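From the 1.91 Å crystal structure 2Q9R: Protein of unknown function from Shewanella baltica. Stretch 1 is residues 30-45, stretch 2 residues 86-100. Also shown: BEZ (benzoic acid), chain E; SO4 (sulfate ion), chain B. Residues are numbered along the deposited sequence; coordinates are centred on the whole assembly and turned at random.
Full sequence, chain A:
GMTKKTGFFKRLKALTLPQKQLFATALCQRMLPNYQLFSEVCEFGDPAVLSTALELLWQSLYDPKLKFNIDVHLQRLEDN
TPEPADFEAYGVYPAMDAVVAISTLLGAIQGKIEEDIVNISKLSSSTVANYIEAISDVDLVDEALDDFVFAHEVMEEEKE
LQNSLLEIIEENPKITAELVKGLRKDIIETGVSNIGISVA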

# COMPACT_ATOMS: atom_id res chain seq x y z
N ARG A 30 9.86 12.02 -4.76
CA ARG A 30 9.07 10.82 -4.56
C ARG A 30 7.54 11.05 -4.57
O ARG A 30 6.78 10.17 -4.95
CB ARG A 30 9.56 10.18 -3.24
CG ARG A 30 8.89 8.92 -2.83
CD ARG A 30 9.76 8.20 -1.79
NE ARG A 30 9.04 7.18 -1.07
CZ ARG A 30 8.45 7.34 0.11
NH1 ARG A 30 8.46 8.51 0.76
NH2 ARG A 30 7.83 6.32 0.67
N MSE A 31 7.11 12.24 -4.17
CA MSE A 31 5.71 12.64 -4.20
C MSE A 31 5.12 12.97 -5.60
O MSE A 31 3.89 12.99 -5.77
CB MSE A 31 5.54 13.91 -3.34
CG MSE A 31 5.90 13.79 -1.85
SE MSE A 31 5.93 15.54 -1.04
CE MSE A 31 7.12 15.19 0.35
N LEU A 32 5.97 13.21 -6.60
CA LEU A 32 5.47 13.66 -7.89
C LEU A 32 4.31 12.85 -8.52
O LEU A 32 3.38 13.42 -9.09
CB LEU A 32 6.63 13.77 -8.88
CG LEU A 32 6.36 14.31 -10.28
CD1 LEU A 32 5.72 15.74 -10.20
CD2 LEU A 32 7.67 14.34 -11.12
N PRO A 33 4.40 11.52 -8.50
CA PRO A 33 3.29 10.74 -9.08
C PRO A 33 1.91 11.07 -8.53
O PRO A 33 0.91 10.95 -9.24
CB PRO A 33 3.67 9.31 -8.74
CG PRO A 33 5.18 9.35 -8.70
CD PRO A 33 5.48 10.64 -8.03
N ASN A 34 1.84 11.49 -7.28
CA ASN A 34 0.59 11.86 -6.70
C ASN A 34 -0.01 13.05 -7.46
O ASN A 34 -1.20 13.08 -7.76
CB ASN A 34 0.78 12.23 -5.23
CG ASN A 34 1.26 11.06 -4.37
OD1 ASN A 34 1.02 9.87 -4.65
ND2 ASN A 34 1.94 11.40 -3.28
N TYR A 35 0.81 14.05 -7.76
CA TYR A 35 0.34 15.24 -8.49
C TYR A 35 -0.03 14.83 -9.91
O TYR A 35 -1.10 15.17 -10.43
CB TYR A 35 1.34 16.39 -8.42
CG TYR A 35 0.78 17.63 -9.01
CD1 TYR A 35 0.74 17.80 -10.41
CD2 TYR A 35 0.24 18.63 -8.20
CE1 TYR A 35 0.20 18.89 -10.96
CE2 TYR A 35 -0.28 19.78 -8.75
CZ TYR A 35 -0.30 19.90 -10.13
OH TYR A 35 -0.86 21.01 -10.66
N GLN A 36 0.81 13.99 -10.51
CA GLN A 36 0.60 13.56 -11.88
C GLN A 36 -0.74 12.83 -12.01
O GLN A 36 -1.50 13.07 -12.95
CB GLN A 36 1.74 12.68 -12.36
CG GLN A 36 3.03 13.45 -12.59
CD GLN A 36 4.21 12.54 -12.79
OE1 GLN A 36 4.34 11.54 -12.11
NE2 GLN A 36 5.09 12.91 -13.71
N LEU A 37 -1.00 11.91 -11.10
CA LEU A 37 -2.22 11.13 -11.17
C LEU A 37 -3.46 12.04 -11.00
O LEU A 37 -4.39 12.00 -11.78
CB LEU A 37 -2.23 9.99 -10.13
CG LEU A 37 -3.44 9.01 -10.26
CD1 LEU A 37 -3.48 8.37 -11.64
CD2 LEU A 37 -3.45 7.97 -9.12
N PHE A 38 -3.45 12.86 -9.95
CA PHE A 38 -4.54 13.77 -9.71
C PHE A 38 -4.82 14.66 -10.94
O PHE A 38 -5.98 14.89 -11.32
CB PHE A 38 -4.24 14.64 -8.49
CG PHE A 38 -5.18 15.80 -8.35
CD1 PHE A 38 -6.48 15.59 -7.95
CD2 PHE A 38 -4.78 17.10 -8.64
CE1 PHE A 38 -7.34 16.63 -7.81
CE2 PHE A 38 -5.67 18.17 -8.51
CZ PHE A 38 -6.94 17.93 -8.09
N SER A 39 -3.76 15.18 -11.52
CA SER A 39 -3.85 16.15 -12.58
C SER A 39 -4.51 15.54 -13.79
O SER A 39 -5.31 16.19 -14.49
CB SER A 39 -2.44 16.67 -12.94
OG SER A 39 -2.48 17.47 -14.11
N GLU A 40 -4.17 14.29 -14.04
CA GLU A 40 -4.67 13.58 -15.17
C GLU A 40 -6.12 13.20 -14.94
O GLU A 40 -6.96 13.40 -15.80
CB GLU A 40 -3.81 12.35 -15.38
CG GLU A 40 -4.31 11.39 -16.42
CD GLU A 40 -3.59 10.06 -16.31
OE1 GLU A 40 -2.32 10.07 -16.19
OE2 GLU A 40 -4.29 9.02 -16.32
N VAL A 41 -6.42 12.67 -13.76
CA VAL A 41 -7.75 12.22 -13.44
C VAL A 41 -8.73 13.39 -13.27
O VAL A 41 -9.85 13.33 -13.71
CB VAL A 41 -7.74 11.33 -12.15
CG1 VAL A 41 -9.19 11.02 -11.65
CG2 VAL A 41 -6.92 10.05 -12.44
N CYS A 42 -8.32 14.42 -12.56
CA CYS A 42 -9.22 15.52 -12.27
C CYS A 42 -9.08 16.69 -13.26
O CYS A 42 -9.76 17.68 -13.10
CB CYS A 42 -9.03 15.98 -10.84
SG CYS A 42 -9.60 14.73 -9.65
N GLU A 43 -8.20 16.54 -14.26
CA GLU A 43 -8.01 17.52 -15.35
C GLU A 43 -7.69 18.89 -14.75
O GLU A 43 -8.39 19.86 -15.01
CB GLU A 43 -9.23 17.55 -16.26
CG GLU A 43 -9.59 16.17 -16.80
CD GLU A 43 -10.76 16.16 -17.77
OE1 GLU A 43 -11.93 16.16 -17.31
OE2 GLU A 43 -10.50 16.14 -18.99
N PHE A 44 -6.67 18.91 -13.91
CA PHE A 44 -6.20 20.11 -13.24
C PHE A 44 -4.69 20.23 -13.33
O PHE A 44 -3.97 19.26 -13.09
CB PHE A 44 -6.62 20.15 -11.76
CG PHE A 44 -6.09 21.38 -11.05
CD1 PHE A 44 -6.83 22.56 -11.06
CD2 PHE A 44 -4.82 21.39 -10.47
CE1 PHE A 44 -6.31 23.70 -10.47
CE2 PHE A 44 -4.30 22.53 -9.89
CZ PHE A 44 -5.05 23.68 -9.88
N GLY A 45 -4.21 21.42 -13.65
CA GLY A 45 -2.83 21.81 -13.41
C GLY A 45 -1.87 21.28 -14.44
O GLY A 45 -2.25 20.58 -15.38
N ASP A 86 -12.63 22.56 -4.49
CA ASP A 86 -13.01 22.46 -5.90
C ASP A 86 -13.11 21.03 -6.40
O ASP A 86 -13.52 20.83 -7.55
CB ASP A 86 -12.03 23.24 -6.77
CG ASP A 86 -12.18 24.72 -6.61
OD1 ASP A 86 -13.31 25.19 -6.38
OD2 ASP A 86 -11.14 25.42 -6.75
N PHE A 87 -12.73 20.06 -5.56
CA PHE A 87 -12.66 18.64 -5.96
C PHE A 87 -13.28 17.72 -4.94
O PHE A 87 -13.01 17.86 -3.77
CB PHE A 87 -11.20 18.23 -6.19
CG PHE A 87 -10.54 19.03 -7.26
CD1 PHE A 87 -10.66 18.64 -8.59
CD2 PHE A 87 -9.88 20.20 -6.95
CE1 PHE A 87 -10.12 19.40 -9.59
CE2 PHE A 87 -9.33 20.99 -7.97
CZ PHE A 87 -9.45 20.57 -9.29
N GLU A 88 -14.09 16.77 -5.40
CA GLU A 88 -14.60 15.70 -4.54
C GLU A 88 -13.59 14.55 -4.38
O GLU A 88 -13.60 13.85 -3.38
CB GLU A 88 -15.87 15.09 -5.10
CG GLU A 88 -17.08 16.02 -5.06
CD GLU A 88 -18.37 15.27 -5.37
OE1 GLU A 88 -18.42 14.03 -5.17
OE2 GLU A 88 -19.34 15.92 -5.83
N ALA A 89 -12.77 14.33 -5.40
CA ALA A 89 -11.78 13.26 -5.37
C ALA A 89 -10.77 13.48 -4.24
O ALA A 89 -10.36 14.61 -4.00
CB ALA A 89 -11.09 13.14 -6.71
N TYR A 90 -10.38 12.40 -3.56
CA TYR A 90 -9.43 12.45 -2.45
C TYR A 90 -8.05 12.98 -2.92
O TYR A 90 -7.33 13.63 -2.16
CB TYR A 90 -9.26 11.07 -1.74
CG TYR A 90 -8.31 11.19 -0.57
CD1 TYR A 90 -8.72 11.74 0.64
CD2 TYR A 90 -6.96 10.87 -0.72
CE1 TYR A 90 -7.84 11.92 1.70
CE2 TYR A 90 -6.07 11.05 0.32
CZ TYR A 90 -6.50 11.60 1.52
OH TYR A 90 -5.60 11.76 2.56
N GLY A 91 -7.69 12.65 -4.17
CA GLY A 91 -6.37 12.98 -4.73
C GLY A 91 -5.96 14.43 -4.62
O GLY A 91 -4.76 14.76 -4.64
N VAL A 92 -6.93 15.33 -4.50
CA VAL A 92 -6.60 16.73 -4.29
C VAL A 92 -5.65 16.89 -3.10
O VAL A 92 -4.74 17.72 -3.14
CB VAL A 92 -7.87 17.62 -4.12
CG1 VAL A 92 -8.64 17.28 -2.83
CG2 VAL A 92 -7.47 19.11 -4.20
N TYR A 93 -5.80 16.05 -2.07
CA TYR A 93 -5.00 16.18 -0.88
C TYR A 93 -3.52 15.81 -1.08
O TYR A 93 -2.66 16.63 -0.81
CB TYR A 93 -5.66 15.46 0.31
CG TYR A 93 -6.98 16.11 0.69
CD1 TYR A 93 -7.02 17.33 1.35
CD2 TYR A 93 -8.19 15.52 0.35
CE1 TYR A 93 -8.21 17.96 1.68
CE2 TYR A 93 -9.40 16.12 0.70
CZ TYR A 93 -9.40 17.35 1.35
OH TYR A 93 -10.60 17.96 1.68
N PRO A 94 -3.22 14.59 -1.54
CA PRO A 94 -1.81 14.35 -1.85
C PRO A 94 -1.20 15.24 -2.95
O PRO A 94 0.00 15.55 -2.88
CB PRO A 94 -1.76 12.85 -2.23
CG PRO A 94 -3.16 12.37 -2.31
CD PRO A 94 -4.07 13.40 -1.70
N ALA A 95 -1.99 15.61 -3.95
CA ALA A 95 -1.52 16.52 -5.01
C ALA A 95 -1.11 17.86 -4.41
O ALA A 95 -0.02 18.36 -4.70
CB ALA A 95 -2.58 16.71 -6.10
N MSE A 96 -1.99 18.44 -3.59
CA MSE A 96 -1.68 19.67 -2.89
C MSE A 96 -0.40 19.59 -2.06
O MSE A 96 0.41 20.52 -2.07
CB MSE A 96 -2.86 20.05 -1.99
CG MSE A 96 -2.70 21.36 -1.30
SE MSE A 96 -4.18 21.72 -0.15
CE MSE A 96 -5.54 20.23 -0.72
N ASP A 97 -0.25 18.47 -1.36
CA ASP A 97 0.88 18.24 -0.47
C ASP A 97 2.18 18.18 -1.27
O ASP A 97 3.18 18.71 -0.85
CB ASP A 97 0.73 16.90 0.29
CG ASP A 97 -0.38 16.89 1.36
OD1 ASP A 97 -1.00 17.93 1.69
OD2 ASP A 97 -0.59 15.79 1.93
N ALA A 98 2.12 17.56 -2.45
CA ALA A 98 3.27 17.44 -3.36
C ALA A 98 3.76 18.79 -3.83
O ALA A 98 4.95 19.07 -3.75
CB ALA A 98 2.92 16.60 -4.57
N VAL A 99 2.84 19.62 -4.31
CA VAL A 99 3.25 20.96 -4.81
C VAL A 99 3.64 21.84 -3.62
O VAL A 99 4.67 22.57 -3.67
CB VAL A 99 2.18 21.57 -5.83
CG1 VAL A 99 0.79 21.61 -5.23
CG2 VAL A 99 2.60 22.96 -6.34
N VAL A 100 2.93 21.72 -2.50
CA VAL A 100 3.23 22.56 -1.33
C VAL A 100 4.62 22.22 -0.71
O VAL A 100 5.37 23.11 -0.26
CB VAL A 100 2.10 22.52 -0.26
CG1 VAL A 100 2.58 23.05 1.07
CG2 VAL A 100 0.82 23.28 -0.75
C BEZ E . -6.20 8.21 -4.86
O1 BEZ E . -5.81 7.07 -4.47
O2 BEZ E . -7.42 8.57 -4.81
C1 BEZ E . -5.20 9.18 -5.41
C2 BEZ E . -5.54 10.00 -6.51
C3 BEZ E . -4.58 10.88 -7.00
C4 BEZ E . -3.32 10.95 -6.41
C5 BEZ E . -3.00 10.13 -5.32
C6 BEZ E . -3.96 9.24 -4.80
S SO4 B . -13.85 15.64 -9.00
O1 SO4 B . -15.25 16.01 -9.25
O2 SO4 B . -13.06 16.18 -10.10
O3 SO4 B . -13.34 16.21 -7.77
O4 SO4 B . -13.80 14.18 -8.92
O HOH W 1 2.21 13.94 -2.11

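What lets two helices come so close? Their axes approach to 7.8 Å, with N-to-C directions 130° apart, and where the backbones draw nearest, the CA atoms of Tyr35 and Ala95 are only 4.1 Å apart. Small residues make this possible. Ala95 and Ala98 offer only methyl groups, and both are buried. The CB of Ala98 lies 3.9 Å from Met31 O and 4.0 Å from Met31 CB, while the CB of Ala95 sits 3.4 Å from Phe38 CD2. Selenomethionine Met31 points its CA-to-CB bond toward the partner helix; with chi1 m and chi2 and chi3 both t, its chain is extended beyond the first bend, and SE comes within 4.2 Å of Asp97 O.

How do Tyr35 and Phe38 use the same chi1 well to different ends? Both are t. The CA-to-CB bond of Tyr35 leaves sideways, and its ring lies crosswise to the second helix and presents its CD2-CE2 flank to it, with CD2 4.0 Å from Ala95 CB and CE2 4.1 Å from Val99 CG1. Ala95 O lies at the ring edge, 3.5 Å from Tyr35 CD2, so a polar backbone atom meets the ring's C-H rim. The hydroxyl is satisfied elsewhere in the structure. Phe38 instead starts toward the other stretch, and its ring reaches Val92: Val92 CA stands over one face, 4.0 Å from the ring centroid, in a CH-pi contact. The CD1 atom of Phe38 also lies 3.6 Å from Gly91 C. An ideal CB on Gly91 would be tight against Phe38 CD1 at 3.5 Å and would clash with benzoic acid C3 at 2.6 Å; glycine leaves that space to the ligand.

What carries the contact beyond the helices? Phe87, with chi1 m, places its ring where it meets two other aromatics, one over its face and one at its edge. The edge of Phe38 meets the face of Phe87, with centroids 4.9 Å apart and planes at 75°; the edge of Phe87 in turn meets the face of Phe44, offset, with centroids 5.7 Å apart and planes at 81°. Phe44 follows Glu43, whose positive phi takes the chain out of helical geometry, and its t rotamer brings CD1 to 3.7 Å from Phe87 CZ. Ser39 OG donates a 2.5 Å hydrogen bond to Phe44 O, tying this segment back to the helix. Cys42 points its CA-to-CB bond toward the other stretch, and chi1 m sets SG 3.7 Å from Ala89 CB, while CB lies 3.8 Å from Phe87 CE1.

Where does polarity enter so apolar a contact? No direct hydrogen bond crosses it; the two stretches bury 619 Å² between them, and most of the residues involved are apolar or aromatic. Asn34, chi1 m, packs CB 4.0 Å from Pro94 CB, while its amide reaches a bridging water: Asn34 ND2 donates to the water oxygen at 2.8 Å, and that water donates to Pro94 O, also at 2.8 Å. The amide thus joins the stretches indirectly while its aliphatic carbon packs against proline.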